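Local coordinates for protein o-succinylbenzoate synthase (Synechococcus elongatus, PDB 2OZT) that catalyses the metal-dependent dehydration of 2-succinyl-6-hydroxy-2,4-cyclohexadiene-1-carboxylate to 2-succinylbenzoate, a step in phylloquinone biosynthesis, at residues R106-C111 / H294-G299; I110-G115 / T133-K138; A119-W124 / K152-A157; L164-N169 / G190-V195. All blocks are in the same frame, centred on the assembly; numbering follows the deposited sequence. Where two conformers were deposited one is given.

Contact 1. Residues R106-C111 / H294-G299; sequences RPWPIC and HALGFG. With PO4 (phosphate ion), chain B.
Ile110 and Leu296 meet where two loop segments form a single beta bridge. Leu296 N donates to Pro109 O at 2.9 Å, and Cys111 N donates to Leu296 O at 2.8 Å. Both bonds are almost straight. The tight part lies around this bridge. Leu296 CD1, anti to its own CA (chi2 -180°), packs on Trp108 CB at 3.7 Å. The two branches of Ile110 part company: CD1 rests on Leu296 CB at 3.9 Å, while CG2 sits 3.5 Å from Gly299 N. A CB on Gly299 would run into Cys111 O, so the close approach here depends on the glycine. A water at this end donates to Cys111 O and accepts from Gly299 N. Ala295 CB packs against Cys111, near its N and CB.

The Pro109 side is looser. Pro109 is exposed, and its ring only just reaches Ala295. One water donates to both Pro109 O and His294 O. Beyond the bridge, a phosphate ion, probably from the crystallisation liquor, sits at the edge of the His294 ring. It accepts from His294 ND1 through O4 (2.9 Å) and from Ala295 N through O1 (2.8 Å).

Gly297 centres an inverse gamma turn and bonds through its backbone to Phe270 and Ser272. The bridge joins the loop entering barrel strand 112-114 to the loop after helix 277-290. Trp108 and Leu296 pack on that helix at Leu287, and Cys111 and Ala295 touch strand 134-138.

Contact 2. Residues I110-G115 / T133-K138; sequences ICALLG and TTFKWK. With PO4 (phosphate ion), chain B.
Ala112, Leu113 and Leu114 pair in parallel with Phe135, Lys136 and Trp137, joining two neighbouring strands of the barrel sheet. Ala112 N donates to Thr134 O, Lys136 N to Ala112 O at 2.8 Å, and Leu114 N to Lys136 O. The last rung, Lys138 N to Leu114 O, is weak at 3.5 Å. At the Ile110 end, a water joins Ile110 O to Thr133 N.

Ala112, Leu114, Phe135 and Trp137 share one face. Ala112 CB lies 3.7 Å from Phe135 CD1, and Leu114 CD1 touches Phe135 CB at 3.8 Å. Gly115 O lies at the indole edge of Trp137, near the ring plane, and takes a weak, bent bond from Trp137 NE1.

Helix 120-129 links the strands as a beta-alpha-beta crossover of the enolase-superfamily barrel. It packs on this face, with Trp124 against Phe135 and Ala120 against Trp137.

Leu113 and Lys136 occupy the opposite face, side by side and pointing the same way. The Lys136 chain bends at chi3 (75°), and its CE comes to 3.7 Å from Leu113 CD2. Its NZ forms a salt bridge with the metal ligand Asp167. Lys138, the predicted proton donor, follows two residues later. Cys111 SG rests on Lys136 CB at 3.8 Å. Thr134 OG1 lies 3.0 Å from phosphate O3.

Contact 3. Residues A119-W124 / K152-A157; sequences AALEQW and KALLAA
Ala120 is the first residue of its segment to meet Leu154. Its CB is 4.3 Å from Leu154 CD2, and its carbonyl oxygen is near Leu154 CD1. Ala120 also touches Trp137 of the barrel sheet.

Leu121 comes next. Its CG is anti to the carbonyl carbon, and the CD2 branch reaches the neighbouring helix. CD2 lies 3.6 Å from Leu154 N, 3.7 Å from Leu154 CB and 4.0 Å from Ala153 CB, so one methyl meets backbone and side chains together.

One turn on comes Trp124. The indole and the Leu154 side chain slide past each other in opposite directions. Trp124 CD1 meets Leu154 CD1 at 3.8 Å. The six-membered ring reaches further, and its CZ2 lies 3.4 Å from Ala157 O. Ala120 O sits at the indole edge, in its plane. An alanine in place of Trp124 would probably open a gap beside Leu154 CD1 and Ala157, with Leu154 less restrained.

The segments meet by apolar and van der Waals contacts without hydrogen bonds. Their axes approach to 9.9 Å and run 23° from parallel. Trp124 also packs on Leu114 and Phe135, and Leu154 on Leu164. Helices 120-129 and 144-157 are thus neighbours in the outer layer of an alpha/beta barrel, laid against its parallel strands.

Contact 4. Residues L164-N169 / G190-V195; sequences LRLDAN and GKIEYV. With NA (sodium ion), chain D; PO4 (phosphate ion), chain B.
Arg165 meets Glu193 at its guanidinium edge and Tyr194 over a face, across two adjacent parallel strands, 164-167 and 192-195, of a beta-alpha-beta unit in the barrel. Leu164 N bonds to Lys191 O, Glu193 N to Leu164 O and Leu166 N to Tyr194 O.

Arg165 and Glu193 run side by side in the same direction. Their salt bridge is straight, with Arg165 NE donating to Glu193 OE1 at 2.9 Å. OE1 lies in the guanidinium plane and is met from above the carboxylate plane; the two planes stand 44° apart. The Tyr194 ring is only 18° from the guanidinium plane, and its OH sits over one guanidinium face, toward the rim. Arg165 CG lies over the ring, 4.0 Å from its centroid, in a CH-pi contact. The extended chain carries Arg165 NH2 on to phosphate O2 at 2.7 Å and to Ala295 O. An alanine at this position would probably leave Glu193 without its charge partner here and the Tyr194 ring without its CH-pi partner.

On the opposite face, Leu164 and Ile192 lie side by side; Leu164 CD2 and Ile192 CD1 are 3.8 Å apart. Leu166 crosses Ile192 at about a right angle. Leu164 and Leu166 pack on helix 144-157.

Asp167, an established magnesium ligand, ends strand 164-167. Asp221 and Glu222 share its bound sodium ion. Asp167 OD1 binds the sodium at 2.5 Å. The same oxygen accepts a hydrogen bond from Asn169 N in an Asx turn.

In the fold
From the N terminus, residues 106-111 open contact 1, which closes only at 294-299, near the end of the barrel. Contacts 3 and 4 fall within that long span, and contact 2 starts from its first segment. Contact 2 shares Ile110 and Cys111 with it and closes at 133-138. Contact 3 opens at 119-124, before contact 2 is closed, and ends at 152-157, so the two cross. Contact 4 follows both in series. Its strand 163-167 lies beside strand 134-138, bonded to it through the backbone, and Lys191 NZ reaches Leu155 O of contact 3. Contact 1 returns the late loop to this sheet. Contacts 1, 2 and 4 gather around one phosphate.

Contact 1. Residues R106-C111 / H294-G299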
loop_
_atom_site.group_PDB
_atom_site.type_symbol
_atom_site.label_atom_id
_atom_site.label_comp_id
_atom_site.label_asym_id
_atom_site.label_seq_id
_atom_site.Cartn_x
_atom_site.Cartn_y
_atom_site.Cartn_z
ATOM N N ARG A 106 -7.009 -15.826 -1.604
ATOM C CA ARG A 106 -6.366 -16.668 -0.618
ATOM C C ARG A 106 -5.726 -15.831 0.482
ATOM O O ARG A 106 -5.451 -14.633 0.272
ATOM C CB ARG A 106 -5.349 -17.602 -1.278
ATOM C CG ARG A 106 -4.008 -16.989 -1.494
ATOM C CD ARG A 106 -3.050 -17.933 -2.188
ATOM N NE ARG A 106 -3.326 -18.011 -3.622
ATOM C CZ ARG A 106 -2.614 -18.773 -4.445
ATOM N NH1 ARG A 106 -1.605 -19.507 -3.948
ATOM N NH2 ARG A 106 -2.888 -18.794 -5.731
ATOM N N PRO A 107 -5.574 -16.446 1.667
ATOM C CA PRO A 107 -4.690 -15.889 2.650
ATOM C C PRO A 107 -3.290 -15.816 2.065
ATOM O O PRO A 107 -2.769 -16.789 1.509
ATOM C CB PRO A 107 -4.750 -16.912 3.807
ATOM C CG PRO A 107 -5.217 -18.159 3.172
ATOM C CD PRO A 107 -6.213 -17.681 2.161
ATOM N N TRP A 108 -2.745 -14.614 2.117
ATOM C CA TRP A 108 -1.314 -14.396 2.018
ATOM C C TRP A 108 -0.781 -13.976 3.375
ATOM O O TRP A 108 -1.543 -13.403 4.180
ATOM C CB TRP A 108 -1.094 -13.261 1.026
ATOM C CG TRP A 108 -1.582 -13.592 -0.357
ATOM C CD1 TRP A 108 -2.753 -13.183 -0.939
ATOM C CD2 TRP A 108 -0.914 -14.420 -1.333
ATOM N NE1 TRP A 108 -2.849 -13.688 -2.207
ATOM C CE2 TRP A 108 -1.747 -14.454 -2.479
ATOM C CE3 TRP A 108 0.275 -15.135 -1.350
ATOM C CZ2 TRP A 108 -1.403 -15.150 -3.643
ATOM C CZ3 TRP A 108 0.614 -15.851 -2.540
ATOM C CH2 TRP A 108 -0.247 -15.856 -3.649
ATOM N N PRO A 109 0.503 -14.256 3.641
ATOM C CA PRO A 109 1.076 -13.775 4.903
ATOM C C PRO A 109 0.937 -12.262 4.998
ATOM O O PRO A 109 1.120 -11.562 3.970
ATOM C CB PRO A 109 2.556 -14.130 4.778
ATOM C CG PRO A 109 2.571 -15.346 3.894
ATOM C CD PRO A 109 1.489 -15.041 2.864
ATOM N N ILE A 110 0.677 -11.779 6.215
ATOM C CA ILE A 110 0.445 -10.356 6.472
ATOM C C ILE A 110 1.492 -9.843 7.452
ATOM O O ILE A 110 1.807 -10.524 8.422
ATOM C CB ILE A 110 -0.941 -10.130 7.124
ATOM C CG1 ILE A 110 -2.068 -10.697 6.252
ATOM C CG2 ILE A 110 -1.185 -8.628 7.428
ATOM C CD1 ILE A 110 -2.171 -10.006 4.882
ATOM N N CYS A 111 2.033 -8.658 7.201
ATOM C CA CYS A 111 3.033 -8.050 8.120
ATOM C C CYS A 111 2.336 -7.448 9.315
ATOM O O CYS A 111 1.326 -6.735 9.181
ATOM C CB CYS A 111 3.759 -6.970 7.335
ATOM S SG CYS A 111 4.996 -6.107 8.280
ATOM N N HIS A 294 6.534 -11.515 -0.373
ATOM C CA HIS A 294 6.789 -10.869 0.922
ATOM C C HIS A 294 5.486 -10.599 1.618
ATOM O O HIS A 294 4.444 -10.386 0.953
ATOM C CB HIS A 294 7.525 -9.547 0.717
ATOM C CG HIS A 294 8.841 -9.720 0.024
ATOM N ND1 HIS A 294 9.874 -10.450 0.576
ATOM C CD2 HIS A 294 9.288 -9.270 -1.184
ATOM C CE1 HIS A 294 10.911 -10.437 -0.255
ATOM N NE2 HIS A 294 10.579 -9.749 -1.335
ATOM N N ALA A 295 5.519 -10.596 2.949
ATOM C CA ALA A 295 4.323 -10.359 3.761
ATOM C C ALA A 295 3.693 -9.042 3.342
ATOM O O ALA A 295 4.387 -8.037 3.146
ATOM C CB ALA A 295 4.724 -10.254 5.252
ATOM N N LEU A 296 2.369 -9.058 3.211
ATOM C CA LEU A 296 1.641 -7.887 2.734
ATOM C C LEU A 296 1.465 -6.824 3.788
ATOM O O LEU A 296 1.237 -7.145 4.989
ATOM C CB LEU A 296 0.202 -8.269 2.295
ATOM C CG LEU A 296 0.028 -9.396 1.281
ATOM C CD1 LEU A 296 -1.459 -9.600 0.987
ATOM C CD2 LEU A 296 0.821 -9.069 -0.024
ATOM N N GLY A 297 1.520 -5.565 3.360
ATOM C CA GLY A 297 1.322 -4.464 4.317
ATOM C C GLY A 297 -0.158 -4.175 4.497
ATOM O O GLY A 297 -0.595 -3.023 4.322
ATOM N N PHE A 298 -0.917 -5.208 4.875
ATOM C CA PHE A 298 -2.362 -5.076 5.048
ATOM C C PHE A 298 -2.794 -5.324 6.481
ATOM O O PHE A 298 -4.007 -5.548 6.727
ATOM C CB PHE A 298 -3.105 -5.999 4.075
ATOM C CG PHE A 298 -3.250 -5.411 2.677
ATOM C CD1 PHE A 298 -4.427 -4.753 2.307
ATOM C CD2 PHE A 298 -2.214 -5.481 1.738
ATOM C CE1 PHE A 298 -4.554 -4.196 1.023
ATOM C CE2 PHE A 298 -2.354 -4.939 0.468
ATOM C CZ PHE A 298 -3.528 -4.300 0.113
ATOM N N GLY A 299 -1.840 -5.174 7.405
ATOM C CA GLY A 299 -2.098 -5.380 8.863
ATOM C C GLY A 299 -2.670 -4.140 9.505
ATOM O O GLY A 299 -2.182 -3.696 10.543
HETATM P P PO4 B . 8.949 -11.279 4.024
HETATM O O1 PO4 B . 7.574 -11.744 4.390
HETATM O O2 PO4 B . 8.793 -9.874 3.556
HETATM O O3 PO4 B . 9.805 -11.308 5.291
HETATM O O4 PO4 B . 9.786 -12.000 2.983
HETATM O O HOH W 1 2.359 -12.319 1.309
HETATM O O HOH W 2 0.819 -4.483 7.607
#

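Contact 2. Residues I110-G115 / T133-K138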
loop_
_atom_site.group_PDB
_atom_site.type_symbol
_atom_site.label_atom_id
_atom_site.label_comp_id
_atom_site.label_asym_id
_atom_site.label_seq_id
_atom_site.Cartn_x
_atom_site.Cartn_y
_atom_site.Cartn_z
ATOM N N ILE A 110 0.677 -11.779 6.215
ATOM C CA ILE A 110 0.445 -10.356 6.472
ATOM C C ILE A 110 1.492 -9.843 7.452
ATOM O O ILE A 110 1.807 -10.524 8.422
ATOM C CB ILE A 110 -0.941 -10.130 7.124
ATOM C CG1 ILE A 110 -2.068 -10.697 6.252
ATOM C CG2 ILE A 110 -1.185 -8.628 7.428
ATOM C CD1 ILE A 110 -2.171 -10.006 4.882
ATOM N N CYS A 111 2.033 -8.658 7.201
ATOM C CA CYS A 111 3.033 -8.050 8.120
ATOM C C CYS A 111 2.336 -7.448 9.315
ATOM O O CYS A 111 1.326 -6.735 9.181
ATOM C CB CYS A 111 3.759 -6.970 7.335
ATOM S SG CYS A 111 4.996 -6.107 8.280
ATOM N N ALA A 112 2.861 -7.735 10.503
ATOM C CA ALA A 112 2.283 -7.206 11.734
ATOM C C ALA A 112 2.991 -5.899 12.094
ATOM O O ALA A 112 4.209 -5.793 11.986
ATOM C CB ALA A 112 2.451 -8.227 12.862
ATOM N N LEU A 113 2.236 -4.921 12.561
ATOM C CA LEU A 113 2.821 -3.640 12.976
ATOM C C LEU A 113 3.231 -3.679 14.435
ATOM O O LEU A 113 2.590 -4.312 15.275
ATOM C CB LEU A 113 1.825 -2.489 12.724
ATOM C CG LEU A 113 1.369 -2.353 11.276
ATOM C CD1 LEU A 113 0.438 -1.142 11.131
ATOM C CD2 LEU A 113 2.536 -2.249 10.280
ATOM N N LEU A 114 4.302 -2.944 14.724
ATOM C CA LEU A 114 4.784 -2.695 16.076
ATOM C C LEU A 114 4.887 -1.188 16.291
ATOM O O LEU A 114 5.440 -0.449 15.462
ATOM C CB LEU A 114 6.150 -3.331 16.282
ATOM C CG LEU A 114 6.259 -4.837 16.021
ATOM C CD1 LEU A 114 7.713 -5.310 16.109
ATOM C CD2 LEU A 114 5.437 -5.532 17.100
ATOM N N GLY A 115 4.292 -0.751 17.392
ATOM C CA GLY A 115 4.230 0.691 17.647
ATOM C C GLY A 115 5.588 1.271 18.014
ATOM O O GLY A 115 6.507 0.555 18.394
ATOM N N THR A 133 4.886 -13.527 11.047
ATOM C CA THR A 133 6.312 -13.724 11.312
ATOM C C THR A 133 7.148 -12.585 10.752
ATOM O O THR A 133 8.361 -12.553 10.979
ATOM C CB THR A 133 6.816 -15.089 10.780
ATOM O OG1 THR A 133 6.540 -15.170 9.386
ATOM C CG2 THR A 133 6.142 -16.220 11.555
ATOM N N THR A 134 6.505 -11.644 10.048
ATOM C CA THR A 134 7.194 -10.431 9.566
ATOM C C THR A 134 6.536 -9.263 10.236
ATOM O O THR A 134 5.303 -9.234 10.403
ATOM C CB THR A 134 7.018 -10.285 8.047
ATOM O OG1 THR A 134 7.662 -11.407 7.421
ATOM C CG2 THR A 134 7.646 -9.009 7.522
ATOM N N PHE A 135 7.370 -8.308 10.667
ATOM C CA PHE A 135 6.929 -7.168 11.459
ATOM C C PHE A 135 7.442 -5.882 10.853
ATOM O O PHE A 135 8.486 -5.896 10.203
ATOM C CB PHE A 135 7.528 -7.279 12.882
ATOM C CG PHE A 135 7.036 -8.497 13.616
ATOM C CD1 PHE A 135 5.877 -8.444 14.350
ATOM C CD2 PHE A 135 7.716 -9.694 13.504
ATOM C CE1 PHE A 135 5.388 -9.579 15.002
ATOM C CE2 PHE A 135 7.240 -10.846 14.170
ATOM C CZ PHE A 135 6.045 -10.783 14.882
ATOM N N LYS A 136 6.730 -4.798 11.110
ATOM C CA LYS A 136 7.239 -3.458 10.719
ATOM C C LYS A 136 7.140 -2.562 11.919
ATOM O O LYS A 136 6.061 -2.414 12.493
ATOM C CB LYS A 136 6.414 -2.868 9.565
ATOM C CG LYS A 136 7.001 -1.485 9.101
ATOM C CD LYS A 136 6.297 -0.937 7.839
ATOM C CE LYS A 136 4.931 -0.383 8.153
ATOM N NZ LYS A 136 4.357 0.550 7.116
ATOM N N TRP A 137 8.284 -2.007 12.337
ATOM C CA TRP A 137 8.337 -1.153 13.526
ATOM C C TRP A 137 8.639 0.280 13.102
ATOM O O TRP A 137 9.511 0.512 12.254
ATOM C CB TRP A 137 9.461 -1.660 14.444
ATOM C CG TRP A 137 9.663 -0.853 15.728
ATOM C CD1 TRP A 137 8.688 -0.353 16.543
ATOM C CD2 TRP A 137 10.914 -0.491 16.308
ATOM N NE1 TRP A 137 9.269 0.327 17.605
ATOM C CE2 TRP A 137 10.628 0.263 17.471
ATOM C CE3 TRP A 137 12.256 -0.716 15.953
ATOM C CZ2 TRP A 137 11.640 0.782 18.310
ATOM C CZ3 TRP A 137 13.267 -0.173 16.786
ATOM C CH2 TRP A 137 12.941 0.565 17.951
ATOM N N LYS A 138 7.909 1.221 13.681
ATOM C CA LYS A 138 8.081 2.644 13.400
ATOM C C LYS A 138 9.288 3.176 14.126
ATOM O O LYS A 138 9.416 2.995 15.348
ATOM C CB LYS A 138 6.815 3.388 13.855
ATOM C CG LYS A 138 6.716 4.818 13.386
ATOM C CD LYS A 138 5.414 5.447 13.870
ATOM C CE LYS A 138 5.162 6.766 13.170
ATOM N NZ LYS A 138 3.832 7.296 13.635
HETATM P P PO4 B . 8.949 -11.279 4.024
HETATM O O1 PO4 B . 7.574 -11.744 4.390
HETATM O O2 PO4 B . 8.793 -9.874 3.556
HETATM O O3 PO4 B . 9.805 -11.308 5.291
HETATM O O4 PO4 B . 9.786 -12.000 2.983
HETATM O O HOH W 3 3.615 -12.717 8.495
#

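Contact 3. Residues A119-W124 / K152-A157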
loop_
_atom_site.group_PDB
_atom_site.type_symbol
_atom_site.label_atom_id
_atom_site.label_comp_id
_atom_site.label_asym_id
_atom_site.label_seq_id
_atom_site.Cartn_x
_atom_site.Cartn_y
_atom_site.Cartn_z
ATOM N N ALA A 119 7.111 -0.076 23.150
ATOM C CA ALA A 119 5.878 -0.849 22.821
ATOM C C ALA A 119 6.203 -2.056 21.972
ATOM O O ALA A 119 5.580 -3.135 22.117
ATOM C CB ALA A 119 4.887 0.007 22.099
ATOM N N ALA A 120 7.147 -1.895 21.056
ATOM C CA ALA A 120 7.525 -2.986 20.168
ATOM C C ALA A 120 7.844 -4.265 20.932
ATOM O O ALA A 120 7.590 -5.364 20.433
ATOM C CB ALA A 120 8.683 -2.589 19.290
ATOM N N LEU A 121 8.419 -4.120 22.138
ATOM C CA LEU A 121 8.914 -5.272 22.864
ATOM C C LEU A 121 7.788 -6.115 23.473
ATOM O O LEU A 121 8.036 -7.242 23.876
ATOM C CB LEU A 121 9.882 -4.812 23.970
ATOM C CG LEU A 121 11.107 -4.062 23.465
ATOM C CD1 LEU A 121 11.922 -3.627 24.712
ATOM C CD2 LEU A 121 11.955 -4.938 22.587
ATOM N N GLU A 122 6.569 -5.576 23.482
ATOM C CA GLU A 122 5.462 -6.284 24.125
ATOM C C GLU A 122 4.364 -6.570 23.110
ATOM O O GLU A 122 3.385 -7.252 23.437
ATOM C CB GLU A 122 4.873 -5.485 25.306
ATOM C CG GLU A 122 4.181 -4.188 24.855
ATOM C CD GLU A 122 4.172 -3.051 25.882
ATOM O OE1 GLU A 122 4.928 -3.107 26.880
ATOM O OE2 GLU A 122 3.455 -2.061 25.639
ATOM N N GLN A 123 4.528 -6.084 21.879
ATOM C CA GLN A 123 3.446 -6.189 20.884
ATOM C C GLN A 123 3.641 -7.264 19.820
ATOM O O GLN A 123 2.711 -7.517 19.044
ATOM C CB GLN A 123 3.231 -4.863 20.146
ATOM C CG GLN A 123 2.610 -3.772 21.015
ATOM C CD GLN A 123 2.391 -2.478 20.257
ATOM O OE1 GLN A 123 2.721 -2.353 19.067
ATOM N NE2 GLN A 123 1.841 -1.479 20.957
ATOM N N TRP A 124 4.791 -7.895 19.760
ATOM C CA TRP A 124 5.029 -8.887 18.686
ATOM C C TRP A 124 4.464 -10.254 19.028
ATOM O O TRP A 124 4.098 -11.032 18.117
ATOM C CB TRP A 124 6.540 -9.002 18.363
ATOM C CG TRP A 124 7.437 -9.495 19.479
ATOM C CD1 TRP A 124 8.189 -8.742 20.329
ATOM C CD2 TRP A 124 7.695 -10.865 19.803
ATOM N NE1 TRP A 124 8.900 -9.571 21.159
ATOM C CE2 TRP A 124 8.599 -10.882 20.872
ATOM C CE3 TRP A 124 7.210 -12.089 19.293
ATOM C CZ2 TRP A 124 9.056 -12.071 21.442
ATOM C CZ3 TRP A 124 7.643 -13.266 19.855
ATOM C CH2 TRP A 124 8.568 -13.251 20.929
ATOM N N LYS A 152 18.088 -3.499 19.653
ATOM C CA LYS A 152 18.960 -4.552 20.142
ATOM C C LYS A 152 18.158 -5.596 20.970
ATOM O O LYS A 152 18.314 -6.814 20.776
ATOM C CB LYS A 152 20.122 -3.928 20.955
ATOM C CG LYS A 152 21.091 -4.946 21.511
ATOM C CD LYS A 152 22.356 -4.211 22.017
ATOM C CE LYS A 152 23.226 -5.112 22.885
ATOM N NZ LYS A 152 23.755 -6.265 22.117
ATOM N N ALA A 153 17.302 -5.115 21.862
ATOM C CA ALA A 153 16.473 -6.000 22.694
ATOM C C ALA A 153 15.431 -6.751 21.842
ATOM O O ALA A 153 15.162 -7.940 22.070
ATOM C CB ALA A 153 15.788 -5.186 23.769
ATOM N N LEU A 154 14.855 -6.042 20.862
ATOM C CA LEU A 154 13.824 -6.645 20.000
ATOM C C LEU A 154 14.417 -7.752 19.173
ATOM O O LEU A 154 13.817 -8.842 19.040
ATOM C CB LEU A 154 13.206 -5.533 19.148
ATOM C CG LEU A 154 12.140 -5.982 18.140
ATOM C CD1 LEU A 154 10.916 -6.641 18.837
ATOM C CD2 LEU A 154 11.713 -4.792 17.282
ATOM N N LEU A 155 15.609 -7.519 18.614
ATOM C CA LEU A 155 16.225 -8.553 17.803
ATOM C C LEU A 155 16.609 -9.770 18.621
ATOM O O LEU A 155 16.509 -10.895 18.130
ATOM C CB LEU A 155 17.448 -8.025 17.080
ATOM C CG LEU A 155 17.219 -6.995 15.989
ATOM C CD1 LEU A 155 18.547 -6.438 15.543
ATOM C CD2 LEU A 155 16.468 -7.662 14.828
ATOM N N ALA A 156 17.046 -9.539 19.859
ATOM C CA ALA A 156 17.331 -10.654 20.771
ATOM C C ALA A 156 16.106 -11.466 21.163
ATOM O O ALA A 156 16.196 -12.691 21.343
ATOM C CB ALA A 156 18.036 -10.125 21.999
ATOM N N ALA A 157 14.963 -10.795 21.307
ATOM C CA ALA A 157 13.714 -11.427 21.733
ATOM C C ALA A 157 12.928 -12.149 20.620
ATOM O O ALA A 157 12.263 -13.134 20.883
ATOM C CB ALA A 157 12.840 -10.395 22.368
#

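Contact 4. Residues L164-N169 / G190-V195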
loop_
_atom_site.group_PDB
_atom_site.type_symbol
_atom_site.label_atom_id
_atom_site.label_comp_id
_atom_site.label_asym_id
_atom_site.label_seq_id
_atom_site.Cartn_x
_atom_site.Cartn_y
_atom_site.Cartn_z
ATOM N N LEU A 164 12.074 -8.367 10.199
ATOM C CA LEU A 164 11.710 -7.062 10.725
ATOM C C LEU A 164 12.025 -5.955 9.714
ATOM O O LEU A 164 13.127 -5.925 9.151
ATOM C CB LEU A 164 12.523 -6.853 12.023
ATOM C CG LEU A 164 12.292 -5.505 12.662
ATOM C CD1 LEU A 164 10.815 -5.293 13.097
ATOM C CD2 LEU A 164 13.295 -5.401 13.836
ATOM N N ARG A 165 11.028 -5.117 9.450
ATOM C CA ARG A 165 11.151 -3.915 8.615
ATOM C C ARG A 165 11.193 -2.709 9.532
ATOM O O ARG A 165 10.460 -2.688 10.542
ATOM C CB ARG A 165 9.918 -3.829 7.677
ATOM C CG ARG A 165 9.743 -5.025 6.739
ATOM C CD ARG A 165 8.339 -5.100 6.216
ATOM N NE ARG A 165 8.247 -6.287 5.364
ATOM C CZ ARG A 165 7.147 -6.628 4.666
ATOM N NH1 ARG A 165 6.040 -5.879 4.716
ATOM N NH2 ARG A 165 7.177 -7.743 3.922
ATOM N N LEU A 166 12.046 -1.732 9.230
ATOM C CA LEU A 166 12.097 -0.518 10.047
ATOM C C LEU A 166 11.539 0.630 9.225
ATOM O O LEU A 166 12.116 0.955 8.186
ATOM C CB LEU A 166 13.531 -0.198 10.443
ATOM C CG LEU A 166 14.228 -1.325 11.187
ATOM C CD1 LEU A 166 15.709 -0.915 11.458
ATOM C CD2 LEU A 166 13.492 -1.687 12.458
ATOM N N ASP A 167 10.476 1.279 9.674
ATOM C CA ASP A 167 9.857 2.311 8.869
ATOM C C ASP A 167 10.127 3.687 9.452
ATOM O O ASP A 167 9.555 4.036 10.486
ATOM C CB ASP A 167 8.350 2.044 8.788
ATOM C CG ASP A 167 7.665 2.873 7.724
ATOM O OD1 ASP A 167 8.308 3.732 7.045
ATOM O OD2 ASP A 167 6.432 2.695 7.500
ATOM N N ALA A 168 10.952 4.460 8.748
ATOM C CA ALA A 168 11.228 5.808 9.189
ATOM C C ALA A 168 10.242 6.856 8.691
ATOM O O ALA A 168 10.248 8.012 9.189
ATOM C CB ALA A 168 12.640 6.194 8.793
ATOM N N ASN A 169 9.412 6.520 7.691
ATOM C CA ASN A 169 8.435 7.469 7.153
ATOM C C ASN A 169 9.042 8.806 6.774
ATOM O O ASN A 169 8.410 9.857 6.909
ATOM C CB ASN A 169 7.251 7.661 8.107
ATOM C CG ASN A 169 6.515 6.379 8.345
ATOM O OD1 ASN A 169 6.632 5.775 9.408
ATOM N ND2 ASN A 169 5.768 5.938 7.336
ATOM N N GLY A 190 20.394 -10.840 10.440
ATOM C CA GLY A 190 19.655 -11.471 9.345
ATOM C C GLY A 190 18.159 -11.270 9.447
ATOM O O GLY A 190 17.439 -11.478 8.464
ATOM N N LYS A 191 17.692 -10.853 10.625
ATOM C CA LYS A 191 16.271 -10.540 10.833
ATOM C C LYS A 191 15.856 -9.193 10.212
ATOM O O LYS A 191 14.685 -9.029 9.900
ATOM C CB LYS A 191 15.872 -10.592 12.325
ATOM C CG LYS A 191 16.029 -11.975 13.003
ATOM C CD LYS A 191 15.652 -11.931 14.500
ATOM C CE LYS A 191 15.774 -13.352 15.143
ATOM N NZ LYS A 191 16.113 -13.314 16.617
ATOM N N ILE A 192 16.789 -8.263 10.006
ATOM C CA ILE A 192 16.449 -6.948 9.320
ATOM C C ILE A 192 16.223 -7.034 7.794
ATOM O O ILE A 192 17.149 -7.240 7.020
ATOM C CB ILE A 192 17.476 -5.824 9.641
ATOM C CG1 ILE A 192 17.578 -5.593 11.162
ATOM C CG2 ILE A 192 17.094 -4.536 8.983
ATOM C CD1 ILE A 192 16.419 -4.810 11.784
ATOM N N GLU A 193 14.994 -6.823 7.357
ATOM C CA GLU A 193 14.696 -6.996 5.950
ATOM C C GLU A 193 15.022 -5.749 5.133
ATOM O O GLU A 193 15.633 -5.821 4.061
ATOM C CB GLU A 193 13.223 -7.349 5.812
ATOM C CG GLU A 193 12.828 -7.783 4.409
ATOM C CD GLU A 193 11.371 -8.186 4.298
ATOM O OE1 GLU A 193 10.590 -7.948 5.235
ATOM O OE2 GLU A 193 11.022 -8.780 3.257
ATOM N N TYR A 194 14.582 -4.601 5.621
ATOM C CA TYR A 194 14.927 -3.325 5.017
ATOM C C TYR A 194 14.588 -2.190 5.938
ATOM O O TYR A 194 13.856 -2.374 6.944
ATOM C CB TYR A 194 14.211 -3.120 3.663
ATOM C CG TYR A 194 12.686 -3.317 3.579
ATOM C CD1 TYR A 194 12.177 -4.402 2.866
ATOM C CD2 TYR A 194 11.785 -2.428 4.157
ATOM C CE1 TYR A 194 10.781 -4.583 2.688
ATOM C CE2 TYR A 194 10.369 -2.615 3.997
ATOM C CZ TYR A 194 9.915 -3.688 3.275
ATOM O OH TYR A 194 8.551 -3.808 3.138
ATOM N N VAL A 195 15.162 -1.018 5.621
ATOM C CA VAL A 195 14.751 0.253 6.191
ATOM C C VAL A 195 13.843 0.930 5.151
ATOM O O VAL A 195 14.233 1.109 4.004
ATOM C CB VAL A 195 15.972 1.159 6.565
ATOM C CG1 VAL A 195 15.471 2.493 7.051
ATOM C CG2 VAL A 195 16.881 0.487 7.609
HETATM NA NA NA D . 7.294 4.557 4.880
HETATM P P PO4 B . 8.949 -11.279 4.024
HETATM O O1 PO4 B . 7.574 -11.744 4.390
HETATM O O2 PO4 B . 8.793 -9.874 3.556
HETATM O O3 PO4 B . 9.805 -11.308 5.291
HETATM O O4 PO4 B . 9.786 -12.000 2.983
#